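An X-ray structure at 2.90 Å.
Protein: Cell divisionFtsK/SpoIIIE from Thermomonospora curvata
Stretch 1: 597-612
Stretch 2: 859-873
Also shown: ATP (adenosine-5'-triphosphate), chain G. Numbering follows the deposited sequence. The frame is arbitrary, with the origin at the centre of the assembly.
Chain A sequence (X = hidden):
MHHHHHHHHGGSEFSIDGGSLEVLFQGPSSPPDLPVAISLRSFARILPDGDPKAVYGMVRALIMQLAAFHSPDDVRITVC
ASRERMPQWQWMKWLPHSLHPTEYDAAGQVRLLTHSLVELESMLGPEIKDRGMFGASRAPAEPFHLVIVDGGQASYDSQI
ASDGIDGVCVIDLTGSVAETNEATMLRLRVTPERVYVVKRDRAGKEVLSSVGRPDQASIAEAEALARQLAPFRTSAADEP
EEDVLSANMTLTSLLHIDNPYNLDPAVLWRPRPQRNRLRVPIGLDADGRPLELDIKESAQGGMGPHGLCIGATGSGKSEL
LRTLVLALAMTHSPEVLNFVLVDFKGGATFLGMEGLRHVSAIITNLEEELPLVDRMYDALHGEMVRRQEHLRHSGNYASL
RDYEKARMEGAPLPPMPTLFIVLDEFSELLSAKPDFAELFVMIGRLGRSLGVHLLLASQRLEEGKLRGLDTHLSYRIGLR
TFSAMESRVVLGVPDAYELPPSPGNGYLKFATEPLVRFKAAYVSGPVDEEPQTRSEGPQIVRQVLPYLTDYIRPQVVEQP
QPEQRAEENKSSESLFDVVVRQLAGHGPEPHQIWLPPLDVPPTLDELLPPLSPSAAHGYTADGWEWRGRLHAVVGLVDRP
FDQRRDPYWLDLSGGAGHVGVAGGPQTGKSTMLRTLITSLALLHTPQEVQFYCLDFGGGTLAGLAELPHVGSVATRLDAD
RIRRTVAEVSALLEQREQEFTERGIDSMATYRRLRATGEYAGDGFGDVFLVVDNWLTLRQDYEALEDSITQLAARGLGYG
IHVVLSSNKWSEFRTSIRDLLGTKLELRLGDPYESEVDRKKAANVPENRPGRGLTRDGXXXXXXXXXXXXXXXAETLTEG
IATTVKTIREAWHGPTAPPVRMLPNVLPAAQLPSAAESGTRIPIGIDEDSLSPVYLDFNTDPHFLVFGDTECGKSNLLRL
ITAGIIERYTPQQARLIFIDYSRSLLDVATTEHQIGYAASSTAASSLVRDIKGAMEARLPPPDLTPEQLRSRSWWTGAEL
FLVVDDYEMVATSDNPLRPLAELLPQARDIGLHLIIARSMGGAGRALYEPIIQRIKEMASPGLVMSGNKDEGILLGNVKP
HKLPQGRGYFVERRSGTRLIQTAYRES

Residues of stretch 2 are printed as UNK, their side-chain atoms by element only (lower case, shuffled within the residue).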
# COMPACT_ATOMS: atom_id res chain seq x y z
N PRO A 597 -19.86 -0.22 10.08
CA PRO A 597 -18.53 -0.17 10.69
C PRO A 597 -17.44 -0.99 9.99
O PRO A 597 -16.93 -1.94 10.59
CB PRO A 597 -18.78 -0.73 12.09
CG PRO A 597 -19.88 -1.71 11.89
CD PRO A 597 -20.76 -1.13 10.80
N LEU A 598 -17.11 -0.62 8.76
CA LEU A 598 -15.91 -1.13 8.09
C LEU A 598 -15.81 -2.65 8.06
O LEU A 598 -14.97 -3.23 8.74
CB LEU A 598 -14.67 -0.55 8.77
CG LEU A 598 -13.62 0.12 7.88
CD1 LEU A 598 -14.22 1.27 7.11
CD2 LEU A 598 -12.44 0.59 8.73
N ASP A 599 -16.66 -3.29 7.26
CA ASP A 599 -16.59 -4.74 7.12
C ASP A 599 -16.22 -5.12 5.69
O ASP A 599 -15.16 -5.70 5.45
CB ASP A 599 -17.93 -5.38 7.50
CG ASP A 599 -17.87 -6.90 7.47
OD1 ASP A 599 -16.80 -7.46 7.78
OD2 ASP A 599 -18.90 -7.53 7.14
N VAL A 600 -17.10 -4.79 4.75
CA VAL A 600 -16.86 -5.09 3.34
C VAL A 600 -16.12 -3.95 2.66
O VAL A 600 -16.52 -2.79 2.74
CB VAL A 600 -18.19 -5.37 2.61
CG1 VAL A 600 -19.25 -4.35 3.01
CG2 VAL A 600 -17.99 -5.38 1.11
N PRO A 601 -15.00 -4.28 1.98
CA PRO A 601 -14.18 -3.29 1.29
C PRO A 601 -14.84 -2.74 0.04
O PRO A 601 -15.64 -3.44 -0.59
CB PRO A 601 -12.92 -4.08 0.93
CG PRO A 601 -13.39 -5.48 0.80
CD PRO A 601 -14.45 -5.64 1.86
N PRO A 602 -14.53 -1.48 -0.32
CA PRO A 602 -15.06 -0.86 -1.54
C PRO A 602 -14.23 -1.20 -2.76
O PRO A 602 -13.17 -1.82 -2.64
CB PRO A 602 -14.96 0.63 -1.22
CG PRO A 602 -13.75 0.73 -0.36
CD PRO A 602 -13.70 -0.54 0.46
N THR A 603 -14.71 -0.82 -3.94
CA THR A 603 -13.94 -0.98 -5.16
C THR A 603 -13.58 0.39 -5.72
O THR A 603 -14.08 1.40 -5.24
CB THR A 603 -14.70 -1.80 -6.21
OG1 THR A 603 -15.96 -1.16 -6.49
CG2 THR A 603 -14.96 -3.21 -5.71
N LEU A 604 -12.71 0.42 -6.73
CA LEU A 604 -12.23 1.68 -7.27
C LEU A 604 -13.31 2.45 -8.02
O LEU A 604 -13.32 3.68 -8.02
CB LEU A 604 -11.02 1.44 -8.17
CG LEU A 604 -9.75 1.00 -7.44
CD1 LEU A 604 -8.57 0.91 -8.39
CD2 LEU A 604 -9.45 1.95 -6.29
N ASP A 605 -14.23 1.73 -8.65
CA ASP A 605 -15.34 2.37 -9.34
C ASP A 605 -16.33 2.94 -8.33
O ASP A 605 -17.09 3.86 -8.64
CB ASP A 605 -16.04 1.39 -10.29
CG ASP A 605 -16.44 0.10 -9.61
OD1 ASP A 605 -16.29 -0.00 -8.38
OD2 ASP A 605 -16.91 -0.82 -10.31
N GLU A 606 -16.32 2.38 -7.13
CA GLU A 606 -17.20 2.83 -6.05
C GLU A 606 -16.72 4.15 -5.47
O GLU A 606 -17.52 4.96 -5.00
CB GLU A 606 -17.27 1.77 -4.95
CG GLU A 606 -18.66 1.19 -4.73
CD GLU A 606 -18.65 0.01 -3.78
OE1 GLU A 606 -18.10 0.15 -2.66
OE2 GLU A 606 -19.18 -1.06 -4.14
N LEU A 607 -15.41 4.36 -5.51
CA LEU A 607 -14.81 5.55 -4.92
C LEU A 607 -14.50 6.61 -5.98
O LEU A 607 -13.90 7.65 -5.68
CB LEU A 607 -13.53 5.18 -4.17
CG LEU A 607 -13.68 4.14 -3.06
CD1 LEU A 607 -12.33 3.76 -2.49
CD2 LEU A 607 -14.60 4.66 -1.97
N LEU A 608 -14.91 6.35 -7.21
CA LEU A 608 -14.63 7.25 -8.32
C LEU A 608 -15.87 7.53 -9.15
O LEU A 608 -16.79 6.72 -9.20
CB LEU A 608 -13.53 6.67 -9.21
CG LEU A 608 -12.10 6.76 -8.67
CD1 LEU A 608 -11.13 6.06 -9.61
CD2 LEU A 608 -11.71 8.21 -8.48
N PRO A 609 -15.89 8.70 -9.81
CA PRO A 609 -16.92 9.06 -10.80
C PRO A 609 -17.06 8.01 -11.89
O PRO A 609 -16.16 7.17 -12.04
CB PRO A 609 -16.39 10.38 -11.37
CG PRO A 609 -15.63 10.98 -10.25
CD PRO A 609 -14.98 9.83 -9.54
N PRO A 610 -18.16 8.03 -12.65
CA PRO A 610 -18.36 7.06 -13.73
C PRO A 610 -17.21 7.06 -14.73
O PRO A 610 -16.87 8.10 -15.29
CB PRO A 610 -19.67 7.52 -14.40
CG PRO A 610 -19.86 8.94 -13.93
CD PRO A 610 -19.29 8.97 -12.56
N LEU A 611 -16.61 5.89 -14.94
CA LEU A 611 -15.45 5.77 -15.81
C LEU A 611 -15.86 5.37 -17.23
O LEU A 611 -16.65 4.45 -17.42
CB LEU A 611 -14.47 4.75 -15.24
CG LEU A 611 -14.01 5.02 -13.80
CD1 LEU A 611 -13.11 3.90 -13.31
CD2 LEU A 611 -13.31 6.36 -13.71
N SER A 612 -15.31 6.08 -18.21
CA SER A 612 -15.67 5.86 -19.61
C SER A 612 -14.46 5.94 -20.53
O SER A 612 -13.54 6.72 -20.27
CB SER A 612 -16.73 6.88 -20.04
OG SER A 612 -16.23 8.20 -19.94
N UNK A 859 -6.67 7.46 11.90
CA UNK A 859 -8.00 6.88 11.79
C UNK A 859 -7.97 5.52 11.09
O UNK A 859 -7.12 5.28 10.23
c UNK A 859 -9.39 10.38 13.82
o UNK A 859 -9.74 12.74 13.75
c UNK A 859 -9.54 11.55 13.09
c UNK A 859 -8.93 7.83 11.04
c UNK A 859 -9.31 10.33 11.06
c UNK A 859 -9.20 9.19 13.15
c UNK A 859 -9.16 9.14 11.76
c UNK A 859 -9.50 11.52 11.72
N UNK A 860 -8.90 4.65 11.45
CA UNK A 860 -9.01 3.34 10.83
C UNK A 860 -9.58 3.46 9.42
O UNK A 860 -10.55 4.18 9.19
c UNK A 860 -9.30 2.05 12.99
c UNK A 860 -7.89 1.08 14.38
c UNK A 860 -9.66 2.38 14.25
n UNK A 860 -8.77 1.76 15.10
c UNK A 860 -9.90 2.41 11.67
n UNK A 860 -8.19 1.23 13.10
N UNK A 861 -8.97 2.76 8.48
CA UNK A 861 -9.47 2.73 7.11
C UNK A 861 -9.41 1.31 6.55
O UNK A 861 -8.82 0.42 7.15
c UNK A 861 -6.23 3.44 6.68
c UNK A 861 -4.77 2.32 5.15
c UNK A 861 -4.97 3.00 6.33
c UNK A 861 -7.31 3.20 5.85
c UNK A 861 -5.84 2.08 4.31
c UNK A 861 -7.10 2.52 4.66
c UNK A 861 -8.69 3.69 6.22
N UNK A 862 -10.04 1.12 5.40
CA UNK A 862 -10.07 -0.18 4.75
C UNK A 862 -9.72 -0.03 3.27
O UNK A 862 -10.44 0.62 2.52
c UNK A 862 -10.62 -3.18 5.05
c UNK A 862 -13.04 -2.73 4.67
c UNK A 862 -11.62 -2.25 4.40
c UNK A 862 -11.44 -0.83 4.91
N UNK A 863 -8.60 -0.64 2.87
CA UNK A 863 -8.12 -0.53 1.50
C UNK A 863 -9.13 -1.08 0.50
O UNK A 863 -9.64 -2.18 0.68
c UNK A 863 -6.79 -1.28 1.31
o UNK A 863 -7.01 -2.69 1.42
c UNK A 863 -5.79 -0.85 2.36
N UNK A 864 -9.40 -0.31 -0.54
CA UNK A 864 -10.32 -0.75 -1.58
C UNK A 864 -9.71 -1.87 -2.40
O UNK A 864 -8.54 -2.21 -2.23
c UNK A 864 -10.70 0.42 -2.48
N UNK A 865 -10.50 -2.46 -3.29
CA UNK A 865 -10.03 -3.53 -4.15
C UNK A 865 -9.78 -3.00 -5.56
O UNK A 865 -10.55 -2.18 -6.06
c UNK A 865 -10.75 -5.34 -1.77
c UNK A 865 -11.03 -4.68 -4.19
c UNK A 865 -10.80 -5.84 -3.20
c UNK A 865 -11.88 -6.89 -3.36
N UNK A 866 -8.70 -3.46 -6.20
CA UNK A 866 -8.33 -2.97 -7.53
C UNK A 866 -9.28 -3.45 -8.62
O UNK A 866 -8.85 -4.08 -9.58
c UNK A 866 -6.95 -4.82 -6.95
c UNK A 866 -7.80 -4.54 -5.74
c UNK A 866 -6.93 -3.57 -7.74
N UNK A 867 -10.57 -3.15 -8.46
CA UNK A 867 -11.59 -3.60 -9.40
C UNK A 867 -12.45 -2.44 -9.88
O UNK A 867 -12.59 -1.43 -9.19
n UNK A 867 -13.33 -7.50 -8.38
n UNK A 867 -14.64 -9.22 -9.16
c UNK A 867 -14.05 -8.60 -8.15
c UNK A 867 -12.47 -4.67 -8.75
c UNK A 867 -12.64 -6.74 -7.34
c UNK A 867 -11.71 -5.70 -7.93
n UNK A 867 -14.16 -9.08 -6.92
N UNK A 868 -13.03 -2.60 -11.06
CA UNK A 868 -13.99 -1.63 -11.58
C UNK A 868 -15.28 -2.34 -11.98
O UNK A 868 -16.13 -1.77 -12.67
c UNK A 868 -13.11 -1.81 -13.94
c UNK A 868 -13.43 -0.86 -12.79
c UNK A 868 -14.00 -1.64 -15.15
c UNK A 868 -12.20 -0.06 -12.40
N UNK A 869 -15.42 -3.59 -11.54
CA UNK A 869 -16.61 -4.38 -11.85
C UNK A 869 -17.74 -4.11 -10.86
O UNK A 869 -18.90 -4.00 -11.25
c UNK A 869 -15.49 -6.32 -10.64
c UNK A 869 -16.27 -5.87 -11.87
o UNK A 869 -15.64 -5.70 -9.57
o UNK A 869 -14.73 -7.30 -10.75
N UNK A 870 -17.39 -4.00 -9.58
CA UNK A 870 -18.38 -3.75 -8.55
C UNK A 870 -18.41 -4.83 -7.49
O UNK A 870 -18.84 -4.59 -6.36
N UNK A 871 -17.97 -6.03 -7.86
CA UNK A 871 -17.92 -7.14 -6.92
C UNK A 871 -16.90 -6.86 -5.83
O UNK A 871 -15.76 -6.47 -6.10
c UNK A 871 -17.61 -9.65 -6.74
o UNK A 871 -18.22 -10.67 -7.13
c UNK A 871 -17.57 -8.44 -7.65
o UNK A 871 -17.04 -9.59 -5.64
N UNK A 872 -17.31 -7.04 -4.58
CA UNK A 872 -16.46 -6.73 -3.44
C UNK A 872 -16.03 -7.99 -2.71
O UNK A 872 -15.77 -7.97 -1.51
o UNK A 872 -18.34 -6.48 -1.93
c UNK A 872 -17.18 -5.81 -2.45
c UNK A 872 -17.61 -4.53 -3.13
N UNK A 873 -15.95 -9.09 -3.45
CA UNK A 873 -15.61 -10.37 -2.85
C UNK A 873 -14.15 -10.70 -3.16
O UNK A 873 -13.73 -10.68 -4.32
o UNK A 873 -16.29 -12.71 -2.75
c UNK A 873 -16.55 -11.46 -3.37
PG ATP G . 2.39 -11.67 2.12
O1G ATP G . 2.89 -10.98 3.36
O2G ATP G . 2.99 -11.14 0.83
O3G ATP G . 2.35 -13.17 2.21
PB ATP G . 0.45 -9.68 1.95
O1B ATP G . 1.08 -9.09 0.72
O2B ATP G . 0.72 -9.07 3.31
O3B ATP G . 0.84 -11.23 2.04
PA ATP G . -1.76 -9.63 0.26
O1A ATP G . -1.84 -8.19 -0.17
O2A ATP G . -0.99 -10.61 -0.59
O3A ATP G . -1.15 -9.69 1.74
O5' ATP G . -3.26 -10.18 0.47
C5' ATP G . -3.50 -11.44 1.08
C4' ATP G . -4.99 -11.75 1.02
O4' ATP G . -5.72 -10.79 1.78
C3' ATP G . -5.51 -11.71 -0.40
O3' ATP G . -5.87 -13.02 -0.84
C2' ATP G . -6.73 -10.82 -0.37
O2' ATP G . -7.88 -11.55 -0.82
C1' ATP G . -6.91 -10.40 1.08
N9 ATP G . -7.06 -8.92 1.15
C8 ATP G . -6.06 -8.03 1.13
N7 ATP G . -6.53 -6.76 1.21
C5 ATP G . -7.87 -6.83 1.30
C6 ATP G . -8.99 -5.86 1.41
N6 ATP G . -8.75 -4.53 1.45
N1 ATP G . -10.24 -6.35 1.47
C2 ATP G . -10.48 -7.68 1.43
N3 ATP G . -9.52 -8.61 1.32
C4 ATP G . -8.22 -8.26 1.25

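Position 859 has eight side-chain atoms: one carbon, then a six-carbon ring bearing one oxygen. It does not touch stretch 1. It is Y859.

Position 860 carries one carbon and a five-membered ring of three carbons and two nitrogens, which is histidine. In H860 the CB lies 4.3 Å from CD2 of L598, and the end of the side chain leads away.

Position 861 has one carbon and a plain six-carbon ring. Its CA-to-CB bond points away, so its backbone makes the approach: its C lies 3.8 Å from L598 CD2. It is F861.

Position 862 has four carbons, forked at the second, and points toward stretch 1. Its CB is 3.8 Å from L598 CG. This is L862, and its CD2 reaches P601 CA at 3.6 Å. No other residue of the stretch has more area covered by stretch 1.

Position 863 has one carbon carrying one oxygen and one carbon, so it is threonine. The CA-to-CB bond of T863 points away from stretch 1, and OG1 meets ATP; the backbone O still lies 3.8 Å from P601 CB. ATP N6 donates to T863 OG1 at 2.5 Å and, weakly, to T863 O at 2.6 Å.

Position 864 has a single side-chain carbon, an alanine. A864 CB lies 3.7 Å from both P602 CG and L607 CD1.

Position 865 has four carbons forked at the second. Its backbone N donates a hydrogen bond to P602 O at 2.8 Å. It is L865, with CD1 3.7 Å from P601 CB.

Position 866 has three carbons closing onto the backbone N, which makes it P866. Its CA is 4.0 Å from L604 CD1.

Position 867 has three carbons, a nitrogen, and a carbon carrying two more nitrogens. This is R867. Its O accepts a weak hydrogen bond from L604 N at 3.1 Å.

Position 868 has four carbons forked at the first, one arm two carbons long. It is I868, and its CG2 is 4.2 Å from L611 CD1. Its O lies 2.7 Å from D605 OD2.

Position 869 has two carbons, the second carrying two oxygens. Its N is 3.4 Å from D605 OD2. It is D869. Its OD2 forms a salt bridge with R867 NH2 at 2.5 Å.

Position 870 has no side-chain atoms. Its N is 3.3 Å from D605 OD2. It is G870; its backbone angles would jam a CB against the preceding carbonyl O.

Position 871 again has two carbons and two terminal oxygens. Its backbone O is 3.4 Å from T603 CG2. It is D871, and its OD2 forms a salt bridge with R867 NH1 at 3.2 Å.

Position 872 has one carbon carrying one oxygen and one carbon. Its CB is 3.4 Å from P601 O. It is T872.

Position 873 has one carbon and one oxygen and makes no contact with stretch 1. It is S873.

The contact combines a single backbone bridge, T603 with L865, with apolar packing. L862 packs against L598 and P601, and A864 against P602, L604 and L607. Together the stretches bury 936 Å².

Stretch 2 (859-873) YHFLTALPRIDGDTS
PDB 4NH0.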